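Side-chain contacts in SM80.1 Vicilin (Solanum melongena, PDB 5VF5), which probably serves as a 7S seed storage globulin, built from two cupin domains and binding a copper ion: residues A[70-75]-A[239-244]; A[49-54]-A[265-270]. All coordinates share one frame; numbering follows the deposited sequence.

Contact 1. Residues A[70-75]-A[239-244]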
loop_
_atom_site.group_PDB
_atom_site.type_symbol
_atom_site.label_atom_id
_atom_site.label_comp_id
_atom_site.label_asym_id
_atom_site.label_seq_id
_atom_site.Cartn_x
_atom_site.Cartn_y
_atom_site.Cartn_z
ATOM N N GLU A 70 1.152 -3.105 13.309
ATOM C CA GLU A 70 1.076 -1.666 13.128
ATOM C C GLU A 70 0.764 -1.404 11.652
ATOM O O GLU A 70 1.449 -1.961 10.796
ATOM C CB GLU A 70 2.470 -1.099 13.473
ATOM C CG GLU A 70 2.963 -1.472 14.866
ATOM C CD GLU A 70 2.148 -0.814 15.945
ATOM O OE1 GLU A 70 1.487 0.178 15.632
ATOM O OE2 GLU A 70 2.156 -1.301 17.077
ATOM N N ALA A 71 -0.202 -0.560 11.346
ATOM C CA ALA A 71 -0.693 -0.427 9.998
ATOM C C ALA A 71 -0.685 0.987 9.489
ATOM O O ALA A 71 -0.774 1.950 10.281
ATOM C CB ALA A 71 -2.092 -1.025 9.838
ATOM N N ILE A 72 -0.678 1.107 8.185
ATOM C CA ILE A 72 -0.960 2.354 7.487
ATOM C C ILE A 72 -2.056 2.050 6.475
ATOM O O ILE A 72 -1.906 1.129 5.656
ATOM C CB ILE A 72 0.257 2.906 6.730
ATOM C CG1 ILE A 72 1.427 3.121 7.679
ATOM C CG2 ILE A 72 -0.131 4.182 6.029
ATOM C CD1 ILE A 72 2.690 3.509 6.978
ATOM N N PHE A 73 -3.181 2.749 6.585
ATOM C CA PHE A 73 -4.309 2.625 5.670
ATOM C C PHE A 73 -4.217 3.749 4.651
ATOM O O PHE A 73 -4.055 4.912 5.035
ATOM C CB PHE A 73 -5.662 2.739 6.406
ATOM C CG PHE A 73 -6.143 1.536 7.148
ATOM C CD1 PHE A 73 -5.305 0.552 7.637
ATOM C CD2 PHE A 73 -7.504 1.398 7.380
ATOM C CE1 PHE A 73 -5.810 -0.536 8.307
ATOM C CE2 PHE A 73 -8.005 0.306 8.058
ATOM C CZ PHE A 73 -7.149 -0.649 8.536
ATOM N N VAL A 74 -4.402 3.453 3.386
ATOM C CA VAL A 74 -4.453 4.429 2.317
ATOM C C VAL A 74 -5.716 4.222 1.522
ATOM O O VAL A 74 -5.954 3.156 0.959
ATOM C CB VAL A 74 -3.234 4.329 1.398
ATOM C CG1 VAL A 74 -3.258 5.407 0.305
ATOM C CG2 VAL A 74 -1.957 4.391 2.185
ATOM N N VAL A 75 -6.589 5.230 1.477
ATOM C CA VAL A 75 -7.823 5.095 0.716
ATOM C C VAL A 75 -7.564 5.297 -0.771
ATOM O O VAL A 75 -7.094 6.351 -1.200
ATOM C CB VAL A 75 -8.899 6.073 1.193
ATOM C CG1 VAL A 75 -10.179 5.884 0.426
ATOM C CG2 VAL A 75 -9.146 5.871 2.664
ATOM N N ARG A 239 7.071 7.815 11.400
ATOM C CA ARG A 239 8.471 7.622 11.820
ATOM C C ARG A 239 8.728 6.280 12.499
ATOM O O ARG A 239 9.787 5.714 12.316
ATOM C CB ARG A 239 8.909 8.782 12.747
ATOM C CG ARG A 239 9.134 10.019 11.967
ATOM C CD ARG A 239 9.462 11.205 12.861
ATOM N NE ARG A 239 9.529 12.403 12.041
ATOM C CZ ARG A 239 9.473 13.637 12.517
ATOM N NH1 ARG A 239 9.398 13.870 13.832
ATOM N NH2 ARG A 239 9.512 14.642 11.671
ATOM N N ASP A 240 7.788 5.820 13.316
ATOM C CA ASP A 240 7.956 4.556 14.042
ATOM C C ASP A 240 8.134 3.344 13.124
ATOM O O ASP A 240 8.970 2.499 13.375
ATOM C CB ASP A 240 6.839 4.326 15.083
ATOM C CG ASP A 240 5.414 4.518 14.545
ATOM O OD1 ASP A 240 5.161 4.693 13.315
ATOM O OD2 ASP A 240 4.482 4.503 15.410
ATOM N N LEU A 241 7.341 3.283 12.057
ATOM C CA LEU A 241 7.460 2.257 11.054
ATOM C C LEU A 241 8.590 2.551 10.064
ATOM O O LEU A 241 9.006 1.664 9.371
ATOM C CB LEU A 241 6.159 2.141 10.306
ATOM C CG LEU A 241 5.018 1.464 11.034
ATOM C CD1 LEU A 241 3.757 1.602 10.206
ATOM C CD2 LEU A 241 5.337 0.002 11.228
ATOM N N ASP A 242 9.050 3.795 10.014
ATOM C CA ASP A 242 10.015 4.285 9.046
ATOM C C ASP A 242 9.510 4.002 7.643
ATOM O O ASP A 242 10.218 3.467 6.799
ATOM C CB ASP A 242 11.417 3.740 9.290
ATOM C CG ASP A 242 12.457 4.448 8.470
ATOM O OD1 ASP A 242 12.204 5.609 8.044
ATOM O OD2 ASP A 242 13.527 3.856 8.242
ATOM N N ALA A 243 8.276 4.409 7.420
ATOM C CA ALA A 243 7.567 4.162 6.171
ATOM C C ALA A 243 7.217 5.456 5.448
ATOM O O ALA A 243 7.052 6.507 6.066
ATOM C CB ALA A 243 6.332 3.319 6.414
ATOM N N ALA A 244 7.050 5.361 4.148
ATOM C CA ALA A 244 6.518 6.412 3.326
ATOM C C ALA A 244 5.318 5.912 2.567
ATOM O O ALA A 244 5.177 4.690 2.320
ATOM C CB ALA A 244 7.548 6.899 2.351
#
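Ile72 and Leu241 lie alongside each other, pointing opposite ways, where the two cupin beta-barrels of this vicilin meet face to face. Ile72 lies on strand 69-77 of the N-terminal cupin, Leu241 in the turn that leads into strand 243-250 of the C-terminal one. The two leucine methyls part to serve different neighbours: Leu241 CD1 rests 3.8 Å from Ile72 CG1, while Leu241 CD2 lies 3.8 Å from Glu70 CB, against the aliphatic root of the glutamate. The isoleucine reaches across because CG1 is turned anti to its carbonyl carbon (chi1 -57°) and the chain then runs extended. No hydrogen bond joins the segments, and the packing is wholly aliphatic and mostly buried. Phe342 of strand 337-344 and Val100 of strand 100-103 also touch Ile72.

The charged groups lie beside this apolar seam. Glu70, bent at chi2, directs OE1 to Gly105 N and Arg102 NH2, and Asp240 OD2 also forms a salt bridge with Arg102 NH2; the shared arginine probably offsets the like charges of the two acids. Within the turn, Asp240 OD1 accepts a bent bond (130°) from Leu241 N at 2.9 Å, on its anti side and 28° out of the carboxylate plane. Farther along, Ile72 CD1 touches both Ala243 CB at 3.7 Å and Leu241 CD1 at 3.9 Å.

Contact 2. Residues A[49-54]-A[265-270]. With ACT (acetate ion), chain C.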
loop_
_atom_site.group_PDB
_atom_site.type_symbol
_atom_site.label_atom_id
_atom_site.label_comp_id
_atom_site.label_asym_id
_atom_site.label_seq_id
_atom_site.Cartn_x
_atom_site.Cartn_y
_atom_site.Cartn_z
ATOM N N PHE A 49 6.826 -7.163 6.879
ATOM C CA PHE A 49 5.762 -6.349 6.327
ATOM C C PHE A 49 4.782 -7.188 5.506
ATOM O O PHE A 49 5.163 -8.165 4.844
ATOM C CB PHE A 49 6.321 -5.226 5.489
ATOM C CG PHE A 49 7.009 -4.150 6.283
ATOM C CD1 PHE A 49 6.295 -3.109 6.804
ATOM C CD2 PHE A 49 8.363 -4.241 6.554
ATOM C CE1 PHE A 49 6.911 -2.135 7.561
ATOM C CE2 PHE A 49 8.987 -3.267 7.323
ATOM C CZ PHE A 49 8.263 -2.209 7.790
ATOM N N ARG A 50 3.511 -6.827 5.575
ATOM C CA ARG A 50 2.487 -7.429 4.739
ATOM C C ARG A 50 1.710 -6.336 4.061
ATOM O O ARG A 50 1.476 -5.265 4.684
ATOM C CB ARG A 50 1.560 -8.290 5.563
ATOM C CG ARG A 50 2.220 -9.450 6.304
ATOM C CD ARG A 50 2.750 -10.542 5.392
ATOM N NE ARG A 50 1.681 -11.341 4.819
ATOM C CZ ARG A 50 1.047 -12.338 5.439
ATOM N NH1 ARG A 50 1.359 -12.660 6.698
ATOM N NH2 ARG A 50 0.092 -13.015 4.803
ATOM N N VAL A 51 1.171 -6.610 2.878
ATOM C CA VAL A 51 0.218 -5.720 2.259
ATOM C C VAL A 51 -1.092 -6.404 2.044
ATOM O O VAL A 51 -1.137 -7.623 1.801
ATOM C CB VAL A 51 0.704 -5.008 0.963
ATOM C CG1 VAL A 51 1.848 -4.053 1.261
ATOM C CG2 VAL A 51 1.056 -5.973 -0.121
ATOM N N SER A 52 -2.161 -5.632 2.112
ATOM C CA SER A 52 -3.516 -6.175 1.975
ATOM C C SER A 52 -4.433 -5.134 1.353
ATOM O O SER A 52 -4.077 -3.947 1.218
ATOM C CB SER A 52 -4.041 -6.622 3.352
ATOM O OG SER A 52 -4.063 -5.528 4.265
ATOM N N VAL A 53 -5.622 -5.585 1.023
ATOM C CA VAL A 53 -6.676 -4.740 0.495
ATOM C C VAL A 53 -7.955 -5.013 1.295
ATOM O O VAL A 53 -8.239 -6.154 1.616
ATOM C CB VAL A 53 -6.910 -4.925 -1.035
ATOM C CG1 VAL A 53 -8.144 -4.167 -1.519
ATOM C CG2 VAL A 53 -5.699 -4.468 -1.823
ATOM N N ILE A 54 -8.652 -3.929 1.670
ATOM C CA ILE A 54 -9.988 -3.992 2.225
ATOM C C ILE A 54 -10.922 -3.357 1.216
ATOM O O ILE A 54 -10.691 -2.225 0.781
ATOM C CB ILE A 54 -10.093 -3.225 3.566
ATOM C CG1 ILE A 54 -9.075 -3.763 4.576
ATOM C CG2 ILE A 54 -11.530 -3.308 4.078
ATOM C CD1 ILE A 54 -8.944 -2.948 5.845
ATOM N N THR A 265 13.053 0.305 -0.068
ATOM C CA THR A 265 12.352 -0.691 -0.874
ATOM C C THR A 265 10.890 -0.272 -0.979
ATOM O O THR A 265 10.293 0.201 0.007
ATOM C CB THR A 265 12.427 -2.069 -0.189
ATOM O OG1 THR A 265 13.780 -2.508 -0.173
ATOM C CG2 THR A 265 11.586 -3.117 -0.882
ATOM N N ARG A 266 10.322 -0.394 -2.176
ATOM C CA ARG A 266 8.951 0.032 -2.443
ATOM C C ARG A 266 8.052 -1.124 -2.745
ATOM O O ARG A 266 8.430 -2.019 -3.481
ATOM C CB ARG A 266 8.920 1.063 -3.577
ATOM C CG ARG A 266 9.799 2.304 -3.285
ATOM C CD ARG A 266 8.975 3.341 -2.491
ATOM N NE ARG A 266 9.702 3.991 -1.464
ATOM C CZ ARG A 266 9.647 5.259 -1.195
ATOM N NH1 ARG A 266 8.973 6.099 -2.004
ATOM N NH2 ARG A 266 10.257 5.680 -0.129
ATOM N N VAL A 267 6.874 -1.119 -2.133
ATOM C CA VAL A 267 5.850 -2.108 -2.427
ATOM C C VAL A 267 4.727 -1.379 -3.132
ATOM O O VAL A 267 3.972 -0.624 -2.493
ATOM C CB VAL A 267 5.346 -2.824 -1.157
ATOM C CG1 VAL A 267 4.364 -3.899 -1.537
ATOM C CG2 VAL A 267 6.494 -3.444 -0.360
ATOM N N VAL A 268 4.699 -1.533 -4.455
ATOM C CA VAL A 268 3.890 -0.718 -5.361
ATOM C C VAL A 268 2.635 -1.457 -5.748
ATOM O O VAL A 268 2.749 -2.580 -6.232
ATOM C CB VAL A 268 4.719 -0.393 -6.629
ATOM C CG1 VAL A 268 3.887 0.324 -7.680
ATOM C CG2 VAL A 268 5.949 0.409 -6.197
ATOM N N MET A 269 1.468 -0.901 -5.487
ATOM C CA MET A 269 0.201 -1.538 -5.993
ATOM C C MET A 269 -0.541 -0.668 -6.934
ATOM O O MET A 269 -0.702 0.560 -6.798
ATOM C CB MET A 269 -0.834 -1.896 -4.931
ATOM C CG MET A 269 -2.061 -2.662 -5.510
ATOM S SD MET A 269 -3.247 -3.149 -4.274
ATOM C CE MET A 269 -3.891 -1.569 -3.832
ATOM N N VAL A 270 -0.952 -1.318 -8.005
ATOM C CA VAL A 270 -1.602 -0.619 -9.105
ATOM C C VAL A 270 -3.045 -0.365 -8.736
ATOM O O VAL A 270 -3.751 -1.272 -8.309
ATOM C CB VAL A 270 -1.582 -1.431 -10.402
ATOM C CG1 VAL A 270 -2.196 -0.659 -11.543
ATOM C CG2 VAL A 270 -0.152 -1.825 -10.740
HETATM C C ACT C . 8.506 4.747 -5.844
HETATM O O ACT C . 8.485 5.498 -4.820
HETATM O OXT ACT C . 9.596 4.400 -6.350
HETATM C CH3 ACT C . 7.248 4.266 -6.525
#
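Val51 and Val267 face each other across the interface of two cupin barrels, Val51 on strand 49-56 of the N-terminal sheet and Val267 on strand 265-272 of the C-terminal sheet. Apolar contacts carry the join, and no hydrogen bond crosses between the strands. The valines pass side by side, running contrary ways, with Val51 CG1 and Val267 CG1 3.8 Å apart. The Val267 rotamer (chi1 -176°) turns CG1 toward strand 49-56, where it meets both methyls of Val51, CG2 at 4.2 Å. Phe342 of strand 337-344 packs on Val51 as well, and Tyr123 of strand 120-128 touches Met269 and hydrogen-bonds through OH to Val267 O.

A second apolar pair brings in sulfur, though Val53 and Met269 are each modelled in two conformers and the geometry holds for one of each. There the methionine lies across the valine, nearly perpendicular, and bends at chi3 (70°), with Met269 SD 3.7 Å from Val53 CG2.

The side-chain polar bonds centre on Arg266. Its guanidinium is held by Glu229 through NH1 and by Ser264 through NH2, and an acetate, probably a crystallisation additive, approaches its rim close to its plane. Tyr259, Asn261 and Lys351 are also hydrogen-bonded to the acetate, whose O atom accepts a hydrogen bond from Arg266 NH1, 2.9 Å away with an N-H...O angle of 149°.

From the N terminus the chain first lays down strand 49-56, then strand 69-77, both in the N-terminal cupin sheet. It next completes that domain, including strand 120-128 between these two, and crosses to the C-terminal cupin. There 239-244 returns to 70-75, closing the loop of contact 1, and 265-270 later returns to 49-54, closing the longer loop of contact 2. The inner loop therefore lies wholly within the outer one, and the two do not cross. Both contacts join the same pair of sheets, with strand 337-344 between their C-terminal strands. They touch within each sheet: Phe73 CZ lies 4.0 Å from Ile54 CD1, and Ala244 CB 3.9 Å from Arg266 NH2.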